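Side-chain contacts in substrate-binding protein (PDB 6WPN), which probably binds sugars or oligosaccharides in the periplasm of a marine cyanobacterium and hands them to a membrane transporter for uptake: residues V143-V148 / R368-E373; Q31-Q36 / R73-A78. All blocks are in the same frame, centred on the assembly; numbering follows the deposited sequence.

Interaction 1: V143-V148 / R368-E373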
ATOM      1  N   VAL A 143      -1.516  -7.506  -0.195  1.00 48.03           N
ATOM      2  CA  VAL A 143      -2.163  -7.487  -1.500  1.00 47.28           C
ATOM      3  C   VAL A 143      -3.625  -7.142  -1.250  1.00 43.90           C
ATOM      4  O   VAL A 143      -4.365  -7.944  -0.666  1.00 50.14           O
ATOM      5  CB  VAL A 143      -2.019  -8.827  -2.231  1.00 43.05           C
ATOM      6  CG1 VAL A 143      -2.721  -8.769  -3.574  1.00 47.23           C
ATOM      7  CG2 VAL A 143      -0.547  -9.176  -2.399  1.00 43.15           C
ATOM      8  N   ARG A 144      -4.050  -5.962  -1.684  1.00 39.45           N
ATOM      9  CA  ARG A 144      -5.429  -5.538  -1.478  1.00 47.14           C
ATOM     10  C   ARG A 144      -6.358  -6.187  -2.498  1.00 45.27           C
ATOM     11  O   ARG A 144      -6.024  -6.313  -3.679  1.00 47.09           O
ATOM     12  CB  ARG A 144      -5.553  -4.017  -1.533  1.00 51.01           C
ATOM     13  CG  ARG A 144      -5.295  -3.400  -2.879  1.00 58.99           C
ATOM     14  CD  ARG A 144      -5.537  -1.905  -2.831  1.00 64.17           C
ATOM     15  NE  ARG A 144      -5.168  -1.288  -4.097  1.00 77.28           N
ATOM     16  CZ  ARG A 144      -3.977  -0.753  -4.346  1.00 84.68           C
ATOM     17  NH1 ARG A 144      -3.041  -0.743  -3.403  1.00 87.00           N
ATOM     18  NH2 ARG A 144      -3.724  -0.216  -5.533  1.00 89.50           N
ATOM     19  N   LEU A 145      -7.513  -6.635  -2.024  1.00 42.23           N
ATOM     20  CA  LEU A 145      -8.509  -7.276  -2.863  1.00 42.17           C
ATOM     21  C   LEU A 145      -9.651  -6.310  -3.171  1.00 42.54           C
ATOM     22  O   LEU A 145      -9.657  -5.150  -2.754  1.00 44.71           O
ATOM     23  CB  LEU A 145      -9.034  -8.537  -2.180  1.00 43.22           C
ATOM     24  CG  LEU A 145      -7.977  -9.502  -1.640  1.00 45.56           C
ATOM     25  CD1 LEU A 145      -8.632 -10.546  -0.759  1.00 37.38           C
ATOM     26  CD2 LEU A 145      -7.200 -10.152  -2.772  1.00 38.34           C
ATOM     27  N   SER A 146     -10.627  -6.798  -3.932  1.00 44.80           N
ATOM     28  CA  SER A 146     -11.878  -6.086  -4.173  1.00 42.04           C
ATOM     29  C   SER A 146     -12.945  -6.687  -3.265  1.00 35.15           C
ATOM     30  O   SER A 146     -13.368  -7.827  -3.472  1.00 35.42           O
ATOM     31  CB  SER A 146     -12.300  -6.175  -5.639  1.00 39.67           C
ATOM     32  OG  SER A 146     -11.418  -5.451  -6.475  1.00 45.51           O
ATOM     33  N   LEU A 147     -13.341  -5.948  -2.232  1.00 34.84           N
ATOM     34  CA  LEU A 147     -14.474  -6.350  -1.406  1.00 34.80           C
ATOM     35  C   LEU A 147     -15.764  -5.899  -2.083  1.00 34.80           C
ATOM     36  O   LEU A 147     -16.024  -4.697  -2.197  1.00 34.93           O
ATOM     37  CB  LEU A 147     -14.343  -5.771  -0.002  1.00 36.34           C
ATOM     38  CG  LEU A 147     -13.051  -6.153   0.724  1.00 44.07           C
ATOM     39  CD1 LEU A 147     -13.040  -5.603   2.145  1.00 39.12           C
ATOM     40  CD2 LEU A 147     -12.856  -7.661   0.729  1.00 35.41           C
ATOM     41  N   VAL A 148     -16.563  -6.850  -2.562  1.00 37.48           N
ATOM     42  CA  VAL A 148     -17.721  -6.558  -3.401  1.00 41.79           C
ATOM     43  C   VAL A 148     -18.999  -6.793  -2.605  1.00 41.28           C
ATOM     44  O   VAL A 148     -19.215  -7.888  -2.069  1.00 43.04           O
ATOM     45  CB  VAL A 148     -17.707  -7.413  -4.678  1.00 40.86           C
ATOM     46  CG1 VAL A 148     -19.000  -7.245  -5.448  1.00 40.14           C
ATOM     47  CG2 VAL A 148     -16.516  -7.027  -5.534  1.00 41.91           C
ATOM     48  N   ARG A 368      -7.907 -14.108   2.836  1.00 44.83           N
ATOM     49  CA  ARG A 368      -6.469 -14.296   3.015  1.00 41.92           C
ATOM     50  C   ARG A 368      -5.896 -15.216   1.942  1.00 43.36           C
ATOM     51  O   ARG A 368      -4.780 -14.998   1.457  1.00 40.67           O
ATOM     52  CB  ARG A 368      -6.169 -14.862   4.404  1.00 35.85           C
ATOM     53  CG  ARG A 368      -6.513 -13.952   5.567  1.00 42.23           C
ATOM     54  CD  ARG A 368      -6.235 -14.659   6.878  1.00 39.37           C
ATOM     55  NE  ARG A 368      -4.816 -14.981   6.998  1.00 46.29           N
ATOM     56  CZ  ARG A 368      -4.316 -15.873   7.845  1.00 44.41           C
ATOM     57  NH1 ARG A 368      -5.120 -16.554   8.654  1.00 41.38           N
ATOM     58  NH2 ARG A 368      -3.008 -16.094   7.871  1.00 45.41           N
ATOM     59  N   LEU A 369      -6.652 -16.241   1.553  1.00 39.68           N
ATOM     60  CA  LEU A 369      -6.177 -17.169   0.533  1.00 47.17           C
ATOM     61  C   LEU A 369      -6.112 -16.500  -0.832  1.00 47.87           C
ATOM     62  O   LEU A 369      -5.198 -16.769  -1.619  1.00 49.16           O
ATOM     63  CB  LEU A 369      -7.085 -18.395   0.481  1.00 47.76           C
ATOM     64  CG  LEU A 369      -6.567 -19.588  -0.315  1.00 43.84           C
ATOM     65  CD1 LEU A 369      -5.220 -20.019   0.226  1.00 50.28           C
ATOM     66  CD2 LEU A 369      -7.568 -20.724  -0.244  1.00 39.45           C
ATOM     67  N   LEU A 370      -7.079 -15.633  -1.135  1.00 39.15           N
ATOM     68  CA  LEU A 370      -7.042 -14.916  -2.402  1.00 42.37           C
ATOM     69  C   LEU A 370      -5.862 -13.948  -2.452  1.00 42.94           C
ATOM     70  O   LEU A 370      -5.216 -13.804  -3.496  1.00 45.38           O
ATOM     71  CB  LEU A 370      -8.369 -14.192  -2.617  1.00 45.76           C
ATOM     72  CG  LEU A 370      -8.683 -13.699  -4.026  1.00 49.61           C
ATOM     73  CD1 LEU A 370      -8.335 -14.767  -5.040  1.00 38.66           C
ATOM     74  CD2 LEU A 370     -10.163 -13.350  -4.116  1.00 49.37           C
ATOM     75  N   SER A 371      -5.552 -13.290  -1.331  1.00 36.40           N
ATOM     76  CA  SER A 371      -4.368 -12.433  -1.280  1.00 38.53           C
ATOM     77  C   SER A 371      -3.089 -13.232  -1.510  1.00 40.90           C
ATOM     78  O   SER A 371      -2.201 -12.794  -2.253  1.00 49.61           O
ATOM     79  CB  SER A 371      -4.294 -11.694   0.057  1.00 32.07           C
ATOM     80  OG  SER A 371      -5.292 -10.696   0.151  1.00 45.50           O
ATOM     81  N   ALA A 372      -2.973 -14.404  -0.881  1.00 34.39           N
ATOM     82  CA  ALA A 372      -1.759 -15.200  -1.047  1.00 44.16           C
ATOM     83  C   ALA A 372      -1.607 -15.704  -2.477  1.00 43.44           C
ATOM     84  O   ALA A 372      -0.483 -15.812  -2.980  1.00 47.57           O
ATOM     85  CB  ALA A 372      -1.759 -16.373  -0.065  1.00 36.16           C
ATOM     86  N   GLU A 373      -2.718 -16.019  -3.137  1.00 51.27           N
ATOM     87  CA  GLU A 373      -2.670 -16.477  -4.521  1.00 49.37           C
ATOM     88  C   GLU A 373      -2.346 -15.327  -5.470  1.00 52.11           C
ATOM     89  O   GLU A 373      -1.602 -15.504  -6.441  1.00 54.92           O
ATOM     90  CB  GLU A 373      -3.998 -17.141  -4.868  1.00 49.82           C
ATOM     91  CG  GLU A 373      -4.186 -18.456  -4.123  1.00 68.76           C
ATOM     92  CD  GLU A 373      -5.516 -19.123  -4.409  1.00 74.86           C
ATOM     93  OE1 GLU A 373      -6.547 -18.419  -4.414  1.00 59.76           O
ATOM     94  OE2 GLU A 373      -5.525 -20.357  -4.614  1.00 92.78           O
TER
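The hydroxyl of Ser371 reaches from the helix to the main chain of the 143-148 segment, OG donating to Val143 O over 3.0 Å. The hydrogen bond lies in the carbonyl plane, with a C=O...OG angle of 155°. Ala367 O, one turn earlier in the same helix, is a second, weak acceptor that can at most share the one proton given to Val143 O. With OG anti to the carbonyl carbon (chi1 -71°), the oxygen sits beside the backbone N, placed between the two carbonyls. Leu145 packs against the same hydroxyl; its CG comes to 3.4 Å from Ser371 OG and both methyls lie about as near, so a buried polar atom is wrapped by a branched apolar tip. The contact thus joins helix 359-374 to strand 137-149, a long, interrupted strand of the mixed sheet in this bacterial extracellular solute-binding protein; the backbone of Leu145 pairs with Ser263 of strand 260-263, and its side chain also touches Pro284. Beyond the serine, the side chains of Leu145 and Leu370 meet at a slant, CD2 of Leu145 standing 4.0 Å from CG of Leu370. Leu145 CD1 meets the base of the same side chain, 4.1 Å from Leu370 CB. CD2 also nestles against the helix backbone, 3.8 Å from Ser371 N. Val143 closes the other end of the patch: its CB points at the helix and lies 4.3 Å from CB of Ser371, while CG2 approaches the carbonyl oxygen of Ser371 and the side chain leans on Leu375, just past the helix end.

Interaction 2: Q31-Q36 / R73-A78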
ATOM      1  N   GLN A  31      15.641   2.331  19.680  1.00 52.27           N
ATOM      2  CA  GLN A  31      14.341   2.929  19.406  1.00 60.31           C
ATOM      3  C   GLN A  31      13.827   2.401  18.075  1.00 59.93           C
ATOM      4  O   GLN A  31      14.489   2.559  17.042  1.00 57.73           O
ATOM      5  CB  GLN A  31      14.400   4.456  19.410  1.00 61.00           C
ATOM      6  CG  GLN A  31      14.692   5.088  20.752  1.00 78.26           C
ATOM      7  CD  GLN A  31      14.805   6.600  20.655  1.00 90.22           C
ATOM      8  OE1 GLN A  31      15.122   7.144  19.592  1.00 80.73           O
ATOM      9  NE2 GLN A  31      14.530   7.286  21.757  1.00103.50           N
ATOM     10  N   LEU A  32      12.662   1.759  18.107  1.00 57.80           N
ATOM     11  CA  LEU A  32      12.012   1.220  16.920  1.00 52.70           C
ATOM     12  C   LEU A  32      10.877   2.145  16.505  1.00 47.09           C
ATOM     13  O   LEU A  32      10.084   2.577  17.348  1.00 56.21           O
ATOM     14  CB  LEU A  32      11.474  -0.187  17.183  1.00 55.63           C
ATOM     15  CG  LEU A  32      10.536  -0.775  16.125  1.00 52.65           C
ATOM     16  CD1 LEU A  32      11.284  -1.117  14.839  1.00 47.16           C
ATOM     17  CD2 LEU A  32       9.824  -1.993  16.675  1.00 55.84           C
ATOM     18  N   TRP A  33      10.819   2.461  15.214  1.00 51.58           N
ATOM     19  CA  TRP A  33       9.797   3.334  14.647  1.00 49.60           C
ATOM     20  C   TRP A  33       8.971   2.528  13.656  1.00 48.70           C
ATOM     21  O   TRP A  33       9.511   2.019  12.668  1.00 58.79           O
ATOM     22  CB  TRP A  33      10.437   4.531  13.942  1.00 48.87           C
ATOM     23  CG  TRP A  33      10.968   5.594  14.853  1.00 61.18           C
ATOM     24  CD1 TRP A  33      11.267   5.470  16.180  1.00 67.33           C
ATOM     25  CD2 TRP A  33      11.306   6.938  14.490  1.00 62.90           C
ATOM     26  NE1 TRP A  33      11.749   6.662  16.671  1.00 61.48           N
ATOM     27  CE2 TRP A  33      11.788   7.578  15.652  1.00 67.02           C
ATOM     28  CE3 TRP A  33      11.242   7.665  13.298  1.00 64.08           C
ATOM     29  CZ2 TRP A  33      12.202   8.910  15.656  1.00 66.05           C
ATOM     30  CZ3 TRP A  33      11.651   8.985  13.304  1.00 67.94           C
ATOM     31  CH2 TRP A  33      12.128   9.594  14.475  1.00 68.40           C
ATOM     32  N   THR A  34       7.669   2.420  13.906  1.00 49.07           N
ATOM     33  CA  THR A  34       6.769   1.699  13.016  1.00 54.77           C
ATOM     34  C   THR A  34       5.709   2.648  12.471  1.00 53.81           C
ATOM     35  O   THR A  34       5.480   3.733  13.012  1.00 52.04           O
ATOM     36  CB  THR A  34       6.091   0.510  13.721  1.00 54.78           C
ATOM     37  OG1 THR A  34       5.355   0.976  14.859  1.00 56.17           O
ATOM     38  CG2 THR A  34       7.127  -0.503  14.174  1.00 50.10           C
ATOM     39  N   LEU A  35       5.054   2.217  11.396  1.00 53.93           N
ATOM     40  CA  LEU A  35       4.102   3.044  10.663  1.00 54.98           C
ATOM     41  C   LEU A  35       2.689   2.511  10.840  1.00 59.35           C
ATOM     42  O   LEU A  35       2.406   1.366  10.470  1.00 67.59           O
ATOM     43  CB  LEU A  35       4.454   3.084   9.176  1.00 63.12           C
ATOM     44  CG  LEU A  35       5.764   3.778   8.836  1.00 63.87           C
ATOM     45  CD1 LEU A  35       5.912   3.926   7.329  1.00 57.02           C
ATOM     46  CD2 LEU A  35       5.812   5.118   9.531  1.00 67.70           C
ATOM     47  N   GLN A  36       1.814   3.348  11.391  1.00 63.31           N
ATOM     48  CA  GLN A  36       0.371   3.104  11.491  1.00 75.45           C
ATOM     49  C   GLN A  36       0.075   1.670  11.942  1.00 73.30           C
ATOM     50  O   GLN A  36      -0.613   0.900  11.270  1.00 77.06           O
ATOM     51  CB  GLN A  36      -0.320   3.415  10.162  1.00 83.69           C
ATOM     52  CG  GLN A  36      -0.393   4.911   9.812  1.00 99.88           C
ATOM     53  CD  GLN A  36      -1.487   5.678  10.549  1.00115.82           C
ATOM     54  OE1 GLN A  36      -1.890   5.315  11.655  1.00122.22           O
ATOM     55  NE2 GLN A  36      -1.960   6.761   9.937  1.00118.48           N
ATOM     56  N   ARG A  73       9.267  14.355   8.900  1.00 72.12           N
ATOM     57  CA  ARG A  73       9.417  15.465   9.836  1.00 70.53           C
ATOM     58  C   ARG A  73       9.996  14.984  11.162  1.00 71.15           C
ATOM     59  O   ARG A  73      10.827  15.670  11.772  1.00 70.88           O
ATOM     60  CB  ARG A  73       8.074  16.174  10.055  1.00 70.62           C
ATOM     61  CG  ARG A  73       6.974  15.312  10.670  1.00 84.96           C
ATOM     62  CD  ARG A  73       5.850  16.150  11.298  1.00 93.67           C
ATOM     63  NE  ARG A  73       4.864  15.300  11.971  1.00 89.27           N
ATOM     64  CZ  ARG A  73       3.901  15.738  12.780  1.00 82.46           C
ATOM     65  NH1 ARG A  73       3.768  17.034  13.041  1.00 86.89           N
ATOM     66  NH2 ARG A  73       3.068  14.869  13.335  1.00 67.78           N
ATOM     67  N   LYS A  74       9.571  13.806  11.620  1.00 61.49           N
ATOM     68  CA  LYS A  74       9.996  13.303  12.918  1.00 62.15           C
ATOM     69  C   LYS A  74      11.399  12.709  12.862  1.00 64.61           C
ATOM     70  O   LYS A  74      12.153  12.813  13.838  1.00 61.48           O
ATOM     71  CB  LYS A  74       8.993  12.261  13.410  1.00 73.24           C
ATOM     72  CG  LYS A  74       7.577  12.814  13.620  1.00 86.32           C
ATOM     73  CD  LYS A  74       7.486  13.795  14.775  1.00 93.15           C
ATOM     74  CE  LYS A  74       6.067  14.325  14.955  1.00107.57           C
ATOM     75  NZ  LYS A  74       5.107  13.249  15.355  1.00115.44           N
ATOM     76  N   LEU A  75      11.769  12.093  11.735  1.00 62.70           N
ATOM     77  CA  LEU A  75      13.139  11.616  11.562  1.00 64.15           C
ATOM     78  C   LEU A  75      14.131  12.771  11.513  1.00 71.03           C
ATOM     79  O   LEU A  75      15.224  12.680  12.086  1.00 70.27           O
ATOM     80  CB  LEU A  75      13.246  10.770  10.292  1.00 63.48           C
ATOM     81  CG  LEU A  75      14.600  10.095  10.048  1.00 60.02           C
ATOM     82  CD1 LEU A  75      14.843   8.976  11.042  1.00 63.64           C
ATOM     83  CD2 LEU A  75      14.707   9.584   8.621  1.00 63.12           C
ATOM     84  N   LEU A  76      13.766  13.866  10.843  1.00 74.86           N
ATOM     85  CA  LEU A  76      14.647  15.031  10.782  1.00 72.04           C
ATOM     86  C   LEU A  76      14.891  15.621  12.164  1.00 67.43           C
ATOM     87  O   LEU A  76      16.019  16.007  12.491  1.00 72.74           O
ATOM     88  CB  LEU A  76      14.055  16.083   9.846  1.00 66.55           C
ATOM     89  CG  LEU A  76      14.873  17.350   9.603  1.00 65.04           C
ATOM     90  CD1 LEU A  76      16.097  17.054   8.761  1.00 66.49           C
ATOM     91  CD2 LEU A  76      14.004  18.396   8.931  1.00 62.96           C
ATOM     92  N   ALA A  77      13.849  15.692  12.996  1.00 63.48           N
ATOM     93  CA  ALA A  77      14.021  16.234  14.339  1.00 71.08           C
ATOM     94  C   ALA A  77      14.962  15.369  15.171  1.00 69.37           C
ATOM     95  O   ALA A  77      15.812  15.890  15.902  1.00 68.23           O
ATOM     96  CB  ALA A  77      12.660  16.366  15.024  1.00 62.98           C
ATOM     97  N   ALA A  78      14.836  14.044  15.060  1.00 62.87           N
ATOM     98  CA  ALA A  78      15.679  13.153  15.851  1.00 64.44           C
ATOM     99  C   ALA A  78      17.123  13.169  15.366  1.00 65.19           C
ATOM    100  O   ALA A  78      18.058  13.069  16.170  1.00 55.46           O
ATOM    101  CB  ALA A  78      15.116  11.731  15.813  1.00 60.21           C
TER
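Trp33 drives the outer edge of its six-membered ring into helix 73-78, meeting the backbone edge-on. The ring carbon CH2 lies 3.3 Å from Lys74 O and CZ3 lies 3.5 Å from Leu75 N, both partners near the indole plane, so the ring butts against the peptide link between these two residues. CG lies anti to the carbonyl carbon (chi1 -76°), which aims the long indole at the helix; the axes of strand 31-35 and helix 73-78 come within 11.9 Å of each other. Leu75 and Ala78 brace this rim: CB of Leu75 is 3.8 Å from Trp33 CZ3, with Leu75 CD1 almost as close, and the Ala78 methyl approaches obliquely, 3.9 Å from Trp33 CH2. Lys74 adds its CB near CZ3 before its chain turns away. Shortened to an alanine, position Trp33 would probably leave a gap between strand and helix, with Leu75 and Ala78 robbed of their apolar partner and the Lys74-Leu75 peptide without the ring edge against it. The two segments run nearly antiparallel, at 165°. Trp33 also touches Thr64 and Pro85, and strand 30-35 lies between the parallel strands 61-66 and 87-90, with helix 72-80 packed on one side of the sheet as part of the crossover that links those two neighbours.

Both contacts set a helix against strands of the same mixed sheet, yet they do not touch: their centres are 30 Å apart, their nearest atoms about 14 Å. They lie on opposite sides of the chain's centre, interaction 1 about 13 Å from it and buried, interaction 2 about 19 Å out and near the surface. Along the chain interaction 2 is complete before interaction 1 begins, interaction 2 closing a loop of 37 residues near the N-terminus and interaction 1 one of 220. Strand 295-303 links them through the sheet, pairing with 87-90, the neighbour of 30-35, and with 137-149. Neither contact can be tied to the presumed sugar-binding site; both are parts of the fold's framework.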